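Local coordinates for protein DR hemagglutinin structural subunit (Escherichia coli, PDB 1UT1) that mediates adherence of uropathogenic Escherichia coli to the upper urinary tract as a fimbrial adhesin that binds the Dr blood group antigen, at residues T17-T23 / N136-T142; Y91-T97 / I120-D126. The protein carries 3 engineered substitutions. All blocks are in the same frame, centred on the assembly; numbering follows the deposited sequence. Where two conformers were deposited one is given.

Contact 1. Residues T17-T23 / N136-T142. With SO4 (sulfate ion), chain O.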
# COMPACT_ATOMS: atom_id res chain seq x y z
N THR A 17 -6.04 -3.10 11.93
CA THR A 17 -4.70 -3.64 11.92
C THR A 17 -3.65 -2.55 11.85
O THR A 17 -3.74 -1.61 11.02
CB THR A 17 -4.55 -4.57 10.69
OG1 THR A 17 -5.48 -5.65 10.81
CG2 THR A 17 -3.11 -5.12 10.56
N GLY A 18 -2.66 -2.65 12.73
CA GLY A 18 -1.54 -1.72 12.76
C GLY A 18 -0.30 -2.45 12.22
O GLY A 18 0.01 -3.57 12.66
N THR A 19 0.43 -1.80 11.32
CA THR A 19 1.62 -2.39 10.75
C THR A 19 2.82 -1.53 11.13
O THR A 19 2.82 -0.33 10.84
CB THR A 19 1.49 -2.48 9.22
OG1 THR A 19 0.31 -3.24 8.89
CG2 THR A 19 2.72 -3.12 8.60
N THR A 20 3.79 -2.12 11.84
CA THR A 20 5.01 -1.44 12.28
C THR A 20 6.13 -1.87 11.35
O THR A 20 6.38 -3.06 11.18
CB THR A 20 5.37 -1.85 13.73
OG1 THR A 20 4.33 -1.37 14.62
CG2 THR A 20 6.73 -1.25 14.16
N LYS A 21 6.74 -0.91 10.68
CA LYS A 21 7.73 -1.19 9.65
C LYS A 21 9.05 -0.56 10.01
O LYS A 21 9.10 0.53 10.63
CB LYS A 21 7.26 -0.62 8.33
CG LYS A 21 6.02 -1.31 7.77
CD LYS A 21 5.71 -0.82 6.35
CE LYS A 21 4.31 -1.25 5.90
NZ LYS A 21 3.63 -0.20 5.07
N LEU A 22 10.13 -1.22 9.60
CA LEU A 22 11.45 -0.69 9.84
C LEU A 22 12.35 -1.17 8.72
O LEU A 22 12.38 -2.34 8.44
CB LEU A 22 12.00 -1.21 11.21
CG LEU A 22 13.47 -0.88 11.48
CD1 LEU A 22 13.63 0.56 11.67
CD2 LEU A 22 14.03 -1.67 12.67
N THR A 23 13.12 -0.27 8.12
CA THR A 23 14.16 -0.67 7.19
C THR A 23 15.50 -0.62 7.93
O THR A 23 15.86 0.40 8.54
CB THR A 23 14.20 0.26 5.96
OG1 THR A 23 12.97 0.10 5.23
CG2 THR A 23 15.39 -0.09 5.08
N ASN A 136 13.85 -4.93 4.84
CA ASN A 136 12.59 -4.33 5.31
C ASN A 136 11.91 -5.32 6.22
O ASN A 136 11.72 -6.49 5.87
CB ASN A 136 11.67 -4.00 4.12
CG ASN A 136 12.36 -3.13 3.11
OD1 ASN A 136 12.86 -2.05 3.44
ND2 ASN A 136 12.55 -3.67 1.91
N TYR A 137 11.58 -4.86 7.40
CA TYR A 137 11.02 -5.70 8.45
C TYR A 137 9.67 -5.17 8.83
O TYR A 137 9.46 -3.98 8.84
CB TYR A 137 11.96 -5.66 9.67
CG TYR A 137 13.25 -6.40 9.43
CD1 TYR A 137 13.42 -7.72 9.88
CD2 TYR A 137 14.31 -5.79 8.76
CE1 TYR A 137 14.60 -8.43 9.61
CE2 TYR A 137 15.52 -6.46 8.53
CZ TYR A 137 15.62 -7.81 8.90
OH TYR A 137 16.80 -8.49 8.67
N THR A 138 8.78 -6.08 9.19
CA THR A 138 7.39 -5.70 9.47
C THR A 138 6.83 -6.51 10.65
O THR A 138 7.11 -7.72 10.78
CB THR A 138 6.48 -5.99 8.17
OG1 THR A 138 7.08 -5.38 7.01
CG2 THR A 138 5.09 -5.44 8.34
N LEU A 139 5.98 -5.85 11.46
CA LEU A 139 5.24 -6.51 12.52
C LEU A 139 3.79 -6.05 12.37
O LEU A 139 3.51 -4.85 12.34
CB LEU A 139 5.73 -6.13 13.92
CG LEU A 139 4.77 -6.51 15.07
CD1 LEU A 139 4.64 -8.02 15.19
CD2 LEU A 139 5.28 -5.92 16.39
N THR A 140 2.88 -7.01 12.17
CA THR A 140 1.48 -6.66 11.94
C THR A 140 0.61 -7.13 13.12
O THR A 140 0.73 -8.29 13.55
CB THR A 140 1.01 -7.32 10.63
OG1 THR A 140 1.81 -6.83 9.54
CG2 THR A 140 -0.44 -7.01 10.37
N LEU A 141 -0.18 -6.22 13.67
CA LEU A 141 -1.02 -6.51 14.86
C LEU A 141 -2.48 -6.15 14.56
O LEU A 141 -2.77 -5.06 14.07
CB LEU A 141 -0.57 -5.69 16.07
CG LEU A 141 0.87 -5.99 16.57
CD1 LEU A 141 1.35 -4.88 17.55
CD2 LEU A 141 0.91 -7.33 17.25
N THR A 142 -3.37 -7.07 14.87
CA THR A 142 -4.79 -6.89 14.59
C THR A 142 -5.55 -6.87 15.90
O THR A 142 -5.37 -7.75 16.74
CB THR A 142 -5.34 -8.05 13.72
OG1 THR A 142 -4.66 -8.05 12.46
CG2 THR A 142 -6.89 -7.87 13.49
S SO4 O . -1.00 1.81 10.51
O1 SO4 O . -0.10 2.48 9.51
O2 SO4 O . -2.35 1.56 9.98
O3 SO4 O . -0.40 0.47 10.79
O4 SO4 O . -0.93 2.53 11.77
O HOH W 1 0.74 -5.80 7.47
O HOH W 2 2.31 -2.95 14.53
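Thr23 and Asn136 meet at one end of this antiparallel strand pair, where the Thr23 hydroxyl OG1 donates to Asn136 OD1 at 2.8 Å, arriving in the plane of the amide. Thr23 OG1 and Asn136 CG each lie beside their own backbone N (chi1 -65° and -55°), and the two side chains run next to each other, pointing the same way. Asn136 ND2 is taken up separately by Asp84.

Along that face the threonines repeat one conformation, CG2 anti to the backbone N, and methyls meet diagonally across the strands: Thr17 CG2 lies a tight 3.3 Å from Thr140 CG2.

On the other face Thr20, Leu22, Tyr137, Leu139 and Leu141 are buried, and Leu22 and Leu139 both pack on Leu81. Six backbone hydrogen bonds join strands 16-25 and 135-147 of the immunoglobulin-like Dr adhesin fold; 17-23 lies in a predicted receptor-binding region. On the edge of 17-23 turned from 136-142, Thr19 N bonds sulfate O3 at a doubtfully short 2.5 Å; the ion is probably from the crystallisation liquor. The chemistry is two-sided: hydroxyls, an amide and a lysine on the threonine face, a mostly apolar leucine face whose Thr20 and Tyr137 hydroxyls are satisfied by water and Pro133 O.

Contact 2. Residues Y91-T97 / I120-D126; sequences YVNIRPT and IIGIYVD
Arg95 sets out with CG anti to its own N (chi1 -177°) and bends at chi3 (81°), while Tyr124 has CG beside its backbone N; together these torsions bring the guanidinium flat over one face of the tyrosine ring. The planes are 14° apart and the cation-pi contact is off-centre, Arg95 CZ lying 4.2 Å from the centroid of the Tyr124 ring. NH2 sits over the rim near Tyr124 CZ at 3.5 Å, with NH1 above the CD2–CE2 side. The ring also runs across Gly122, which has no side chain to block the hydroxyl, and a water joins Tyr124 OH to the carbonyl O of Arg95.

At the end of the pair Asp126, just past its strand, crosses Asn93 obliquely, and a water accepts from Asn93 ND2 while donating to Val125 O.

The two strands belong to the immunoglobulin-like beta fold of the Dr adhesins, and this antiparallel pair joins strand 78-83, beside 89-96, to strand 49-58, beside 118-125. Its opposite face is aliphatic. Ile94 CG2 presses on Ile121 CG2 at a tight 3.3 Å, and Ile94 CG1 lies alongside Ile123 CD1 at 3.8 Å. Pro96 CB touches the end of Ile121, and Phe109 covers Ile94 and Pro96.

Backbone hydrogen bonds run in pairs between Asn93 and Tyr124 and between Arg95 and Gly122. Past the end of the strand, Thr97 N still bonds to Ile120 O at 2.9 Å, and Thr97 CG2 packs against Ile120 CG2.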
# COMPACT_ATOMS: atom_id res chain seq x y z
N TYR A 91 13.74 -9.73 17.00
CA TYR A 91 12.93 -10.00 18.18
C TYR A 91 12.61 -8.71 18.90
O TYR A 91 13.49 -7.86 19.12
CB TYR A 91 13.68 -10.93 19.11
CG TYR A 91 13.79 -12.32 18.53
CD1 TYR A 91 14.94 -12.72 17.86
CD2 TYR A 91 12.73 -13.21 18.62
CE1 TYR A 91 15.04 -14.00 17.32
CE2 TYR A 91 12.81 -14.47 18.05
CZ TYR A 91 13.97 -14.85 17.39
OH TYR A 91 14.08 -16.15 16.91
N VAL A 92 11.38 -8.63 19.38
CA VAL A 92 10.95 -7.44 20.10
C VAL A 92 10.18 -7.77 21.37
O VAL A 92 9.53 -8.82 21.47
CB VAL A 92 10.04 -6.53 19.20
CG1 VAL A 92 10.84 -5.95 18.01
CG2 VAL A 92 8.76 -7.29 18.68
N ASN A 93 10.13 -6.77 22.26
CA ASN A 93 9.20 -6.77 23.39
C ASN A 93 8.08 -5.81 23.06
O ASN A 93 8.28 -4.84 22.34
CB ASN A 93 9.88 -6.28 24.65
CG ASN A 93 10.77 -7.33 25.26
OD1 ASN A 93 10.38 -8.50 25.38
ND2 ASN A 93 11.99 -6.94 25.57
N ILE A 94 6.89 -6.14 23.54
CA ILE A 94 5.70 -5.33 23.32
C ILE A 94 5.21 -4.95 24.70
O ILE A 94 5.02 -5.82 25.56
CB ILE A 94 4.61 -6.19 22.63
CG1 ILE A 94 5.13 -6.65 21.25
CG2 ILE A 94 3.31 -5.42 22.50
CD1 ILE A 94 4.15 -7.60 20.49
N ARG A 95 5.07 -3.64 24.95
CA ARG A 95 4.80 -3.17 26.31
C ARG A 95 3.89 -1.92 26.30
O ARG A 95 4.25 -0.92 25.71
CB ARG A 95 6.13 -2.82 27.00
CG ARG A 95 5.97 -2.38 28.45
CD ARG A 95 7.31 -2.31 29.15
NE ARG A 95 8.01 -1.06 28.83
CZ ARG A 95 9.08 -0.96 28.05
NH1 ARG A 95 9.60 -2.04 27.45
NH2 ARG A 95 9.64 0.22 27.84
N PRO A 96 2.77 -1.97 27.00
CA PRO A 96 1.90 -0.77 27.13
C PRO A 96 2.65 0.27 27.90
O PRO A 96 3.51 -0.08 28.73
CB PRO A 96 0.72 -1.26 27.98
CG PRO A 96 1.30 -2.37 28.82
CD PRO A 96 2.32 -3.07 27.88
N THR A 97 2.34 1.54 27.68
CA THR A 97 3.09 2.61 28.35
C THR A 97 2.51 2.95 29.72
O THR A 97 3.08 3.76 30.45
CB THR A 97 3.15 3.90 27.50
OG1 THR A 97 1.85 4.48 27.41
CG2 THR A 97 3.72 3.64 26.11
N ILE A 120 -1.07 3.28 24.55
CA ILE A 120 0.03 3.25 23.60
C ILE A 120 0.80 1.99 23.90
O ILE A 120 1.12 1.72 25.06
CB ILE A 120 0.96 4.46 23.85
CG1 ILE A 120 0.20 5.78 23.67
CG2 ILE A 120 2.19 4.39 22.92
CD1 ILE A 120 0.93 7.00 24.25
N ILE A 121 1.05 1.20 22.88
CA ILE A 121 1.87 -0.00 23.01
C ILE A 121 3.22 0.34 22.35
O ILE A 121 3.26 0.79 21.21
CB ILE A 121 1.26 -1.17 22.20
CG1 ILE A 121 -0.10 -1.60 22.78
CG2 ILE A 121 2.25 -2.35 22.11
CD1 ILE A 121 -0.02 -2.26 24.08
N GLY A 122 4.31 0.17 23.07
CA GLY A 122 5.64 0.40 22.52
C GLY A 122 6.20 -0.94 22.02
O GLY A 122 6.02 -1.98 22.66
N ILE A 123 6.90 -0.90 20.90
CA ILE A 123 7.57 -2.08 20.35
C ILE A 123 9.08 -1.77 20.48
O ILE A 123 9.53 -0.72 19.99
CB ILE A 123 7.26 -2.23 18.86
CG1 ILE A 123 5.73 -2.29 18.60
CG2 ILE A 123 7.96 -3.50 18.30
CD1 ILE A 123 5.00 -3.40 19.38
N TYR A 124 9.84 -2.66 21.14
CA TYR A 124 11.27 -2.39 21.40
C TYR A 124 12.11 -3.58 21.01
O TYR A 124 11.71 -4.73 21.19
CB TYR A 124 11.48 -2.15 22.91
CG TYR A 124 10.56 -1.09 23.48
CD1 TYR A 124 10.94 0.27 23.45
CD2 TYR A 124 9.28 -1.41 23.91
CE1 TYR A 124 10.09 1.25 23.97
CE2 TYR A 124 8.41 -0.42 24.44
CZ TYR A 124 8.84 0.91 24.46
OH TYR A 124 7.98 1.90 24.91
N VAL A 125 13.34 -3.32 20.61
CA VAL A 125 14.27 -4.41 20.30
C VAL A 125 14.51 -5.23 21.58
O VAL A 125 14.77 -4.67 22.64
CB VAL A 125 15.60 -3.84 19.74
CG1 VAL A 125 16.67 -4.94 19.61
CG2 VAL A 125 15.35 -3.17 18.37
N ASP A 126 14.39 -6.55 21.50
CA ASP A 126 14.60 -7.41 22.68
C ASP A 126 15.98 -8.09 22.56
O ASP A 126 16.12 -9.09 21.87
CB ASP A 126 13.51 -8.50 22.75
CG ASP A 126 13.68 -9.41 23.99
OD1 ASP A 126 14.46 -9.05 24.92
OD2 ASP A 126 13.13 -10.52 23.97
O HOH W 3 13.25 -4.55 25.05
O HOH W 4 6.15 1.07 26.51
O HOH W 5 -0.69 3.38 27.39

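How the contacts relate
Contacts 1 and 2 are both antiparallel strand pairs with one buried and one more polar face, and along the chain contact 2 is nested within the loop that contact 1 closes. Their centres are 12 Å apart, and they meet in the interior where Leu139 CD2 packs on Ile123 CD1 at 3.9 Å. Strands 49-58 and 78-83 serve both: Ile50 lies against Leu22 and Ile123, Leu81 against Leu139 and Val92. The polar faces differ. Contact 1 carries hydroxyls, an amide and one lysine, and touches a second subunit at Thr23 and, through a sulfate probably from the crystallisation liquor, a third; contact 2 carries a charged, aromatic stack and touches no other chain of the assembly.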